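Local coordinates for protein caltubin, EF-hand (PDB 6VAN) that probably binds calcium through four EF-hand loops, each able to hold a strontium ion in its place, at residues D21-T25 / N57-F62; F26-Y32 / D42-F48. One frame throughout, in Å; residues are numbered along the deposited sequence.

Interaction 1. Residues D21-T25 / N57-F62; sequences DGQST and NGAIDF. With SR (strontium ion), chain D; SR (strontium ion), chain C.
Two short antiparallel strands, 23-24 and 60-61, show how neighbouring metal loops couple through a minimal sheet. Ser24 and Ile60 form the hydrogen-bonded pair: Ser24 N donates to Ile60 O (2.8 Å) and Ile60 N to Ser24 O (2.9 Å). Gln23 and Asp61 form the non-hydrogen-bonded pair, CA-CA 4.5 Å, and Phe62 N reaches Gly22 O at 2.8 Å. Gly22 has a phi of 100°, where a side chain would clash with the preceding carbonyl. This is the EF-loop β-scaffold that joins paired EF-hands, and both loops here are occupied. Asp21, chi1 p, grips one strontium with OD1 (2.7 Å) and OD2 (2.5 Å), its OD1 also closing an Asx turn with Gln23 N (3.0 Å); Gln23 O adds a 2.4 Å ligand. In the other loop, Asn57 OD1 (2.3 Å; chi1 p), Ala59 O (2.4 Å) and Asp61 OD2 (2.4 Å; chi1 m) meet the second ion. Gln23, m then t, extends so that NE2 donates to Asp61 OD1 (2.7 Å), which also accepts from Asn57 ND2 (3.2 Å). On the opposite face, Ser24 (t) and Ile60 (m, t) lie CB to CB at 4.3 Å, both packing on Phe12 and Val29.

Interaction 2. Residues F26-Y32 / D42-F48; sequences FDEVKNY and DQTVAAF. With SR (strontium ion), chain C; SR (strontium ion), chain G.
A side chain lodged between residues of a facing helix can join two helices that cross steeply, and helices 26-32 and 42-48 do so here: their axes approach to 9.6 Å at 108°, with Lys30 and Val45 nearest (CA-CA 5.9 Å). Val45, chi1 t, is the central bump. Its CG1 fits between Phe26 CE1 (3.6 Å) and Val29 CG1 (3.9 Å), while its CG2 rests 3.9 Å from Lys30 CA. Phe26 (t, chi2 84°) turns one ring face to Val45 CG1, a CH-pi contact 3.9 Å from the ring centroid, and its edge meets the backbone, CE1 to Asp42 O at 3.4 Å. One turn on, Phe48 (t) packs CD1 against Val29 CG1 (3.7 Å) and CZ more loosely against Tyr32 CE2 (4.3 Å). Beside Val45, the all-trans Lys30 chain stretches out until NZ makes a very short salt bridge with Asp42 OD1 (2.3 Å). The arrangement joins the exiting helix of one EF-hand, whose Glu28 clasps strontium through OE1 and OE2 (2.6 Å each), to the entering helix of the next. Val29 and Phe48 also cover Ile60 of strand 60-61, while Tyr32 and Phe48 lean on helix 77-87.

The two interactions, centred about 12 Å apart, illustrate how an EF-hand pair is tied together twice. Along the chain they are nested: strand 23-24 runs into helix 26-34, and helix 42-52 leads into the second metal loop, which contains strand 60-61, so interaction 2 lies within the span closed by interaction 1. They meet through apolar contacts of Ile60 with Val29 and Phe48. They also share a metal site, where one strontium ion takes Asp21 and Gln23 from interaction 1 and Glu28 from interaction 2. Because Glu28 sits on helix 26-34, ion binding in the first loop is probably coupled to the position of that helix, as in EF-hands generally.

Interaction 1. Residues D21-T25 / N57-F62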
loop_
_atom_site.group_PDB
_atom_site.type_symbol
_atom_site.label_atom_id
_atom_site.label_comp_id
_atom_site.label_asym_id
_atom_site.label_seq_id
_atom_site.Cartn_x
_atom_site.Cartn_y
_atom_site.Cartn_z
ATOM N N ASP A 21 19.951 5.320 3.570
ATOM C CA ASP A 21 20.646 5.254 4.887
ATOM C C ASP A 21 20.225 3.973 5.624
ATOM O O ASP A 21 20.786 3.696 6.692
ATOM C CB ASP A 21 20.421 6.533 5.711
ATOM C CG ASP A 21 18.966 6.897 5.910
ATOM O OD1 ASP A 21 18.194 6.011 6.361
ATOM O OD2 ASP A 21 18.588 8.073 5.572
ATOM N N GLY A 22 19.257 3.231 5.073
ATOM C CA GLY A 22 18.791 1.936 5.609
ATOM C C GLY A 22 17.506 2.065 6.414
ATOM O O GLY A 22 16.950 1.026 6.813
ATOM N N GLN A 23 17.055 3.295 6.686
ATOM C CA GLN A 23 15.841 3.579 7.489
ATOM C C GLN A 23 14.856 4.441 6.691
ATOM O O GLN A 23 15.304 5.380 5.947
ATOM C CB GLN A 23 16.199 4.331 8.774
ATOM C CG GLN A 23 17.129 3.562 9.701
ATOM C CD GLN A 23 16.960 3.998 11.134
ATOM O OE1 GLN A 23 16.746 5.168 11.425
ATOM N NE2 GLN A 23 17.047 3.044 12.049
ATOM N N SER A 24 13.569 4.125 6.828
ATOM C CA SER A 24 12.448 4.995 6.412
ATOM C C SER A 24 11.850 5.589 7.681
ATOM O O SER A 24 11.221 4.865 8.472
ATOM C CB SER A 24 11.441 4.271 5.571
ATOM O OG SER A 24 10.579 5.206 4.929
ATOM N N THR A 25 12.206 6.861 7.918
ATOM C CA THR A 25 11.732 7.664 9.057
ATOM C C THR A 25 10.371 8.261 8.699
ATOM O O THR A 25 9.961 8.170 7.522
ATOM C CB THR A 25 12.742 8.761 9.431
ATOM O OG1 THR A 25 12.889 9.649 8.324
ATOM C CG2 THR A 25 14.099 8.203 9.802
ATOM N N ASN A 57 12.364 1.207 17.026
ATOM C CA ASN A 57 13.196 2.432 16.870
ATOM C C ASN A 57 12.405 3.534 16.136
ATOM O O ASN A 57 13.023 4.530 15.718
ATOM C CB ASN A 57 14.537 2.115 16.193
ATOM C CG ASN A 57 14.393 1.742 14.739
ATOM O OD1 ASN A 57 13.267 1.475 14.272
ATOM N ND2 ASN A 57 15.492 1.739 13.999
ATOM N N GLY A 58 11.096 3.322 15.914
ATOM C CA GLY A 58 10.167 4.296 15.308
ATOM C C GLY A 58 10.368 4.474 13.809
ATOM O O GLY A 58 9.780 5.395 13.241
ATOM N N ALA A 59 11.145 3.597 13.163
ATOM C CA ALA A 59 11.505 3.692 11.735
ATOM C C ALA A 59 11.359 2.305 11.099
ATOM O O ALA A 59 11.391 1.297 11.855
ATOM C CB ALA A 59 12.905 4.212 11.580
ATOM N N ILE A 60 11.133 2.257 9.793
ATOM C CA ILE A 60 11.177 0.960 9.058
ATOM C C ILE A 60 12.617 0.761 8.591
ATOM O O ILE A 60 13.091 1.555 7.802
ATOM C CB ILE A 60 10.194 0.894 7.872
ATOM C CG1 ILE A 60 8.743 1.163 8.309
ATOM C CG2 ILE A 60 10.331 -0.448 7.161
ATOM C CD1 ILE A 60 7.768 1.325 7.172
ATOM N N ASP A 61 13.262 -0.294 9.094
ATOM C CA ASP A 61 14.658 -0.631 8.762
ATOM C C ASP A 61 14.629 -1.586 7.569
ATOM O O ASP A 61 13.912 -2.584 7.656
ATOM C CB ASP A 61 15.325 -1.207 9.995
ATOM C CG ASP A 61 15.320 -0.204 11.138
ATOM O OD1 ASP A 61 16.103 0.754 11.054
ATOM O OD2 ASP A 61 14.608 -0.445 12.102
ATOM N N PHE A 62 15.383 -1.314 6.512
ATOM C CA PHE A 62 15.465 -2.263 5.374
ATOM C C PHE A 62 15.818 -3.645 5.929
ATOM O O PHE A 62 15.141 -4.608 5.630
ATOM C CB PHE A 62 16.463 -1.823 4.314
ATOM C CG PHE A 62 16.540 -2.799 3.177
ATOM C CD1 PHE A 62 15.504 -2.887 2.260
ATOM C CD2 PHE A 62 17.598 -3.679 3.064
ATOM C CE1 PHE A 62 15.547 -3.829 1.242
ATOM C CE2 PHE A 62 17.635 -4.620 2.042
ATOM C CZ PHE A 62 16.619 -4.674 1.125
HETATM SR SR SR D . 12.509 -0.377 13.152
HETATM SR SR SR C . 16.116 7.558 5.548
HETATM O O HOH W 1 18.405 0.552 9.589
HETATM O O HOH W 2 16.716 8.137 8.057
#

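Interaction 2. Residues F26-Y32 / D42-F48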
loop_
_atom_site.group_PDB
_atom_site.type_symbol
_atom_site.label_atom_id
_atom_site.label_comp_id
_atom_site.label_asym_id
_atom_site.label_seq_id
_atom_site.Cartn_x
_atom_site.Cartn_y
_atom_site.Cartn_z
ATOM N N PHE A 26 9.728 8.868 9.688
ATOM C CA PHE A 26 8.338 9.394 9.630
ATOM C C PHE A 26 8.067 10.173 8.336
ATOM O O PHE A 26 7.139 9.817 7.592
ATOM C CB PHE A 26 8.072 10.296 10.833
ATOM C CG PHE A 26 6.630 10.709 10.920
ATOM C CD1 PHE A 26 5.703 9.881 11.532
ATOM C CD2 PHE A 26 6.199 11.891 10.348
ATOM C CE1 PHE A 26 4.364 10.240 11.581
ATOM C CE2 PHE A 26 4.862 12.251 10.404
ATOM C CZ PHE A 26 3.952 11.422 11.019
ATOM N N ASP A 27 8.825 11.236 8.087
ATOM C CA ASP A 27 8.586 12.176 6.957
ATOM C C ASP A 27 8.770 11.444 5.623
ATOM O O ASP A 27 8.150 11.848 4.632
ATOM C CB ASP A 27 9.472 13.416 7.070
ATOM C CG ASP A 27 8.964 14.404 8.108
ATOM O OD1 ASP A 27 7.787 14.837 7.986
ATOM O OD2 ASP A 27 9.724 14.704 9.053
ATOM N N GLU A 28 9.565 10.382 5.614
ATOM C CA GLU A 28 9.823 9.592 4.393
ATOM C C GLU A 28 8.615 8.709 4.108
ATOM O O GLU A 28 8.162 8.700 2.942
ATOM C CB GLU A 28 11.057 8.746 4.590
ATOM C CG GLU A 28 12.252 9.569 4.994
ATOM C CD GLU A 28 13.467 8.705 5.219
ATOM O OE1 GLU A 28 13.782 8.418 6.422
ATOM O OE2 GLU A 28 14.064 8.318 4.227
ATOM N N VAL A 29 8.081 8.067 5.150
ATOM C CA VAL A 29 6.875 7.199 5.009
ATOM C C VAL A 29 5.720 8.131 4.644
ATOM O O VAL A 29 4.947 7.790 3.760
ATOM C CB VAL A 29 6.597 6.361 6.262
ATOM C CG1 VAL A 29 5.292 5.576 6.152
ATOM C CG2 VAL A 29 7.760 5.417 6.556
ATOM N N LYS A 30 5.637 9.311 5.259
ATOM C CA LYS A 30 4.549 10.295 4.989
ATOM C C LYS A 30 4.593 10.751 3.536
ATOM O O LYS A 30 3.542 10.704 2.897
ATOM C CB LYS A 30 4.646 11.482 5.942
ATOM C CG LYS A 30 3.403 12.345 5.947
ATOM C CD LYS A 30 3.344 13.271 7.111
ATOM C CE LYS A 30 2.136 14.176 7.073
ATOM N NZ LYS A 30 2.183 15.137 8.198
ATOM N N ASN A 31 5.753 11.142 3.016
ATOM C CA ASN A 31 5.931 11.579 1.610
ATOM C C ASN A 31 5.564 10.426 0.668
ATOM O O ASN A 31 4.974 10.700 -0.386
ATOM C CB ASN A 31 7.328 12.157 1.415
ATOM C CG ASN A 31 7.410 13.586 1.907
ATOM O OD1 ASN A 31 6.456 14.102 2.501
ATOM N ND2 ASN A 31 8.535 14.240 1.655
ATOM N N TYR A 32 5.845 9.192 1.076
ATOM C CA TYR A 32 5.437 7.965 0.350
ATOM C C TYR A 32 3.901 7.896 0.265
ATOM O O TYR A 32 3.340 7.912 -0.847
ATOM C CB TYR A 32 6.053 6.743 1.023
ATOM C CG TYR A 32 5.455 5.447 0.571
ATOM C CD1 TYR A 32 5.633 5.011 -0.723
ATOM C CD2 TYR A 32 4.698 4.671 1.434
ATOM C CE1 TYR A 32 5.097 3.810 -1.149
ATOM C CE2 TYR A 32 4.146 3.469 1.022
ATOM C CZ TYR A 32 4.337 3.053 -0.280
ATOM O OH TYR A 32 3.808 1.872 -0.710
ATOM N N ASP A 42 -0.976 12.082 10.366
ATOM C CA ASP A 42 0.270 11.689 11.046
ATOM C C ASP A 42 0.068 10.361 11.771
ATOM O O ASP A 42 1.000 9.544 11.744
ATOM C CB ASP A 42 0.730 12.811 11.979
ATOM C CG ASP A 42 1.445 13.935 11.244
ATOM O OD1 ASP A 42 1.213 14.091 10.017
ATOM O OD2 ASP A 42 2.259 14.634 11.893
ATOM N N GLN A 43 -1.092 10.115 12.381
ATOM C CA GLN A 43 -1.349 8.874 13.149
ATOM C C GLN A 43 -1.444 7.664 12.207
ATOM O O GLN A 43 -0.987 6.572 12.585
ATOM C CB GLN A 43 -2.625 8.975 13.968
ATOM C CG GLN A 43 -2.933 7.691 14.738
ATOM N N THR A 44 -2.040 7.817 11.025
ATOM C CA THR A 44 -2.061 6.702 10.039
ATOM C C THR A 44 -0.611 6.307 9.733
ATOM O O THR A 44 -0.337 5.064 9.684
ATOM C CB THR A 44 -2.862 7.050 8.782
ATOM O OG1 THR A 44 -4.231 7.090 9.174
ATOM C CG2 THR A 44 -2.643 6.040 7.680
ATOM N N VAL A 45 0.229 7.311 9.439
ATOM C CA VAL A 45 1.664 7.122 9.086
ATOM C C VAL A 45 2.330 6.376 10.238
ATOM O O VAL A 45 3.088 5.447 9.955
ATOM C CB VAL A 45 2.371 8.451 8.767
ATOM C CG1 VAL A 45 3.883 8.263 8.626
ATOM C CG2 VAL A 45 1.784 9.107 7.517
ATOM N N ALA A 46 2.032 6.735 11.490
ATOM C CA ALA A 46 2.661 6.121 12.683
ATOM C C ALA A 46 2.276 4.637 12.788
ATOM O O ALA A 46 3.172 3.833 13.073
ATOM C CB ALA A 46 2.289 6.914 13.919
ATOM N N ALA A 47 1.015 4.268 12.509
ATOM C CA ALA A 47 0.478 2.891 12.638
ATOM C C ALA A 47 1.093 1.970 11.558
ATOM O O ALA A 47 1.303 0.759 11.831
ATOM C CB ALA A 47 -1.021 2.912 12.496
ATOM N N PHE A 48 1.287 2.533 10.367
ATOM C CA PHE A 48 1.963 1.866 9.224
ATOM C C PHE A 48 3.373 1.450 9.666
ATOM O O PHE A 48 3.766 0.270 9.493
ATOM C CB PHE A 48 1.994 2.806 8.029
ATOM C CG PHE A 48 2.510 2.166 6.768
ATOM C CD1 PHE A 48 3.864 2.143 6.489
ATOM C CD2 PHE A 48 1.635 1.579 5.854
ATOM C CE1 PHE A 48 4.348 1.553 5.330
ATOM C CE2 PHE A 48 2.122 0.996 4.697
ATOM C CZ PHE A 48 3.474 0.991 4.435
HETATM SR SR SR C . 16.116 7.558 5.548
HETATM SR SR SR G . -5.436 8.906 7.008
HETATM O O HOH W 2 16.716 8.137 8.057
HETATM O O HOH W 3 -7.861 8.852 8.678
HETATM O O HOH W 4 -7.757 10.283 6.702
#